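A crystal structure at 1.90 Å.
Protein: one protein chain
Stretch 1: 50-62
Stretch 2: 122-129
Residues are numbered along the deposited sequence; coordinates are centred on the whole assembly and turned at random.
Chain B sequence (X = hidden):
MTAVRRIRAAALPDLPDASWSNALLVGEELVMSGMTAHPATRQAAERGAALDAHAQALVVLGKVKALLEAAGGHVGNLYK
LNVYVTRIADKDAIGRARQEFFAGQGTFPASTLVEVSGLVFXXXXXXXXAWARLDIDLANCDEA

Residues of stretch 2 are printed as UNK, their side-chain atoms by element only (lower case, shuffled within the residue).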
# COMPACT_ATOMS: atom_id res chain seq x y z
N ALA B 50 -8.81 23.13 -16.26
CA ALA B 50 -8.37 22.15 -15.24
C ALA B 50 -8.96 20.78 -15.55
O ALA B 50 -10.10 20.69 -15.98
CB ALA B 50 -8.77 22.59 -13.84
N LEU B 51 -8.14 19.74 -15.39
CA LEU B 51 -8.58 18.37 -15.64
C LEU B 51 -9.36 17.85 -14.46
O LEU B 51 -8.88 17.89 -13.31
CB LEU B 51 -7.39 17.45 -15.86
CG LEU B 51 -6.47 17.80 -17.04
CD1 LEU B 51 -5.32 16.78 -17.11
CD2 LEU B 51 -7.25 17.85 -18.37
N ASP B 52 -10.53 17.31 -14.77
CA ASP B 52 -11.35 16.66 -13.74
C ASP B 52 -10.80 15.29 -13.37
O ASP B 52 -9.79 14.83 -13.93
CB ASP B 52 -12.84 16.62 -14.16
CG ASP B 52 -13.14 15.73 -15.40
OD1 ASP B 52 -12.31 14.87 -15.81
OD2 ASP B 52 -14.25 15.95 -16.00
N ALA B 53 -11.48 14.61 -12.43
CA ALA B 53 -10.93 13.37 -11.86
C ALA B 53 -10.82 12.25 -12.89
O ALA B 53 -9.84 11.51 -12.90
CB ALA B 53 -11.78 12.90 -10.67
N HIS B 54 -11.83 12.13 -13.76
CA HIS B 54 -11.84 11.15 -14.82
C HIS B 54 -10.66 11.40 -15.78
O HIS B 54 -9.92 10.47 -16.09
CB HIS B 54 -13.16 11.25 -15.55
CG HIS B 54 -13.33 10.30 -16.69
ND1 HIS B 54 -14.48 10.24 -17.42
CD2 HIS B 54 -12.54 9.30 -17.17
CE1 HIS B 54 -14.38 9.30 -18.35
NE2 HIS B 54 -13.20 8.74 -18.23
N ALA B 55 -10.50 12.64 -16.24
CA ALA B 55 -9.39 12.98 -17.12
C ALA B 55 -8.01 12.73 -16.45
O ALA B 55 -7.09 12.15 -17.08
CB ALA B 55 -9.51 14.44 -17.67
N GLN B 56 -7.88 13.13 -15.18
CA GLN B 56 -6.65 12.91 -14.46
C GLN B 56 -6.37 11.41 -14.32
O GLN B 56 -5.23 10.99 -14.51
CB GLN B 56 -6.66 13.58 -13.09
CG GLN B 56 -6.60 15.13 -13.13
CD GLN B 56 -6.23 15.77 -11.81
OE1 GLN B 56 -5.51 15.19 -11.01
NE2 GLN B 56 -6.69 17.04 -11.61
N ALA B 57 -7.38 10.63 -13.98
CA ALA B 57 -7.15 9.19 -13.78
C ALA B 57 -6.67 8.54 -15.08
O ALA B 57 -5.78 7.71 -15.07
CB ALA B 57 -8.40 8.50 -13.23
N LEU B 58 -7.21 8.97 -16.20
CA LEU B 58 -6.76 8.47 -17.50
C LEU B 58 -5.31 8.85 -17.85
O LEU B 58 -4.58 8.04 -18.44
CB LEU B 58 -7.70 8.92 -18.62
CG LEU B 58 -9.07 8.24 -18.76
CD1 LEU B 58 -9.90 8.93 -19.83
CD2 LEU B 58 -8.92 6.75 -19.02
N VAL B 59 -4.92 10.08 -17.56
CA VAL B 59 -3.53 10.49 -17.71
C VAL B 59 -2.62 9.62 -16.85
O VAL B 59 -1.58 9.16 -17.32
CB VAL B 59 -3.31 12.00 -17.39
CG1 VAL B 59 -1.80 12.33 -17.24
CG2 VAL B 59 -4.01 12.88 -18.46
N VAL B 60 -3.03 9.39 -15.59
CA VAL B 60 -2.28 8.57 -14.66
C VAL B 60 -2.13 7.15 -15.19
O VAL B 60 -1.02 6.64 -15.26
CB VAL B 60 -2.92 8.55 -13.24
CG1 VAL B 60 -2.30 7.44 -12.34
CG2 VAL B 60 -2.74 9.91 -12.57
N LEU B 61 -3.25 6.53 -15.59
CA LEU B 61 -3.21 5.19 -16.16
C LEU B 61 -2.35 5.13 -17.45
O LEU B 61 -1.61 4.17 -17.64
CB LEU B 61 -4.64 4.62 -16.38
CG LEU B 61 -5.43 4.36 -15.09
CD1 LEU B 61 -6.94 4.12 -15.37
CD2 LEU B 61 -4.81 3.17 -14.27
N GLY B 62 -2.39 6.17 -18.29
CA GLY B 62 -1.46 6.29 -19.43
C GLY B 62 0.01 6.30 -19.03
O GLY B 62 0.85 5.72 -19.73
N UNK B 122 -1.00 20.96 -5.87
CA UNK B 122 -2.33 21.39 -5.51
C UNK B 122 -3.38 21.13 -6.59
O UNK B 122 -4.56 21.01 -6.26
c UNK B 122 -0.94 23.27 -5.98
c UNK B 122 -2.15 22.89 -5.23
c UNK B 122 -0.07 22.08 -5.99
N UNK B 123 -2.97 20.97 -7.85
CA UNK B 123 -3.92 20.72 -8.94
C UNK B 123 -4.40 19.26 -9.00
O UNK B 123 -5.37 18.95 -9.71
c UNK B 123 -1.42 22.78 -9.99
c UNK B 123 -2.86 22.52 -10.41
c UNK B 123 -3.30 21.08 -10.30
o UNK B 123 -0.90 23.84 -10.40
o UNK B 123 -0.80 21.96 -9.28
N UNK B 124 -3.72 18.37 -8.26
CA UNK B 124 -3.99 16.94 -8.31
C UNK B 124 -5.28 16.54 -7.58
O UNK B 124 -5.58 17.02 -6.47
c UNK B 124 -2.82 16.14 -7.74
c UNK B 124 -1.55 16.06 -9.94
c UNK B 124 -0.41 15.36 -7.75
c UNK B 124 -1.45 16.30 -8.43
N UNK B 125 -6.04 15.65 -8.22
CA UNK B 125 -7.22 15.01 -7.65
C UNK B 125 -7.00 13.51 -7.37
O UNK B 125 -7.79 12.91 -6.66
c UNK B 125 -8.96 16.52 -8.84
c UNK B 125 -9.52 17.05 -7.53
c UNK B 125 -10.01 16.52 -10.01
c UNK B 125 -8.41 15.13 -8.61
N UNK B 126 -5.94 12.92 -7.94
CA UNK B 126 -5.71 11.48 -7.83
C UNK B 126 -4.24 11.10 -8.02
O UNK B 126 -3.48 11.74 -8.76
c UNK B 126 -6.31 10.99 -10.29
c UNK B 126 -6.64 10.68 -8.81
c UNK B 126 -6.57 9.15 -8.57
N UNK B 127 -3.84 10.06 -7.29
CA UNK B 127 -2.56 9.42 -7.47
C UNK B 127 -2.82 7.91 -7.40
O UNK B 127 -3.64 7.46 -6.60
c UNK B 127 -0.24 9.14 -6.44
o UNK B 127 0.76 11.11 -5.45
c UNK B 127 -1.57 9.86 -6.38
c UNK B 127 0.93 9.96 -5.88
o UNK B 127 2.05 9.42 -5.89
N UNK B 128 -2.17 7.16 -8.28
CA UNK B 128 -2.34 5.72 -8.30
C UNK B 128 -1.01 5.01 -8.15
O UNK B 128 -0.03 5.31 -8.85
c UNK B 128 -3.06 5.25 -9.57
c UNK B 128 -3.11 3.71 -9.58
c UNK B 128 -4.45 5.91 -9.67
c UNK B 128 -5.28 5.59 -10.96
N UNK B 129 -0.99 4.07 -7.20
CA UNK B 129 0.12 3.17 -6.98
C UNK B 129 -0.23 1.84 -7.63
O UNK B 129 -1.17 1.15 -7.18
c UNK B 129 1.68 2.38 -5.09
o UNK B 129 1.90 2.16 -3.88
o UNK B 129 2.51 2.08 -5.99
c UNK B 129 0.33 3.01 -5.46
O HOH W 1 -3.44 13.18 -10.98

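Position 122 has three side-chain carbons, which touch nothing on stretch 1 and close a ring onto the backbone nitrogen, a closure found in proline alone. With its nitrogen locked in the ring and phi held at -67°, Pro122 suits an exposed loop.

At position 123 the side chain holds three carbons in a row, the third carrying two oxygens. Its end leads away from the helix, both oxygens are hydrogen-bonded elsewhere in the structure, and stretch 1 is met by the backbone. The pattern is that of glutamate. What Glu123 offers stretch 1 is its carbonyl: Gln56 NE2 donates to Glu123 O at 3.0 Å.

Position 124 has four carbons forked at the second. Its CA-to-CB bond points away from the helix, and it meets stretch 1 mainly through its backbone, with CA lying 3.6 Å from Gln56 OE1. This is Leu124, and most of its buried, apolar side chain serves other surroundings.

Position 125 repeats that pattern, four carbons forked at the second, but here the side chain points toward stretch 1 and one tip reaches the backbone at the start of the helix. This is Leu125. Its CD1 lies 3.4 Å from Ala53 N and 4.1 Å from Ala53 CB, where the alanine side chain is a single methyl group. Its backbone is engaged as well: Leu125 N donates to Gln56 OE1 at 2.9 Å with a nearly straight angle of 169°.

At position 126 a single carbon carries two more, three carbons in all, and one of the outer two packs against Gln56 and Ala57. This is Val126. The strand begins here, and a side chain branched at CB suits its extended backbone. Val126 CG1 lies 3.8 Å from Gln56 CB and 4.4 Å from Ala57 CB, so a compact side chain fills the space beside the helix.

Position 127 has three carbons in line, the last with two oxygens, and they make no contact with stretch 1. It is glutamate again. Glu127 points away from the helix, as the alternation of a strand requires, which keeps its carboxylate out of the apolar contact.

Position 128 has four carbons forked at the first, with one arm two carbons long. It points toward the helix and touches Val60 and Leu61. This is Ile128, which places CB 3.6 Å from Val60 CG1, while its longer arm carries CD1 to 4.1 Å from Leu61 CD2.

Position 129 has two carbons, the second bearing two oxygens, and they touch nothing on stretch 1. This is Asp129, which points away, its oxygens hydrogen-bonded elsewhere in the structure.

The contact begins with the Gln56 hydrogen bonds alongside Leu125 packing on Ala53. Gln56 reads the backbone of the loop with both ends of its amide, while NE2 also donates to Leu51 O at 2.9 Å. A water donates to Gln56 OE1 at 2.9 Å and to Val126 O at 2.6 Å, linking the amide to the strand. Beyond it, Val126 and Ile128 pack against Ala57, Val60 and Leu61, as helix and strand run in similar directions, 31° apart.

Stretch 2, residues 122-129: PELLVEID
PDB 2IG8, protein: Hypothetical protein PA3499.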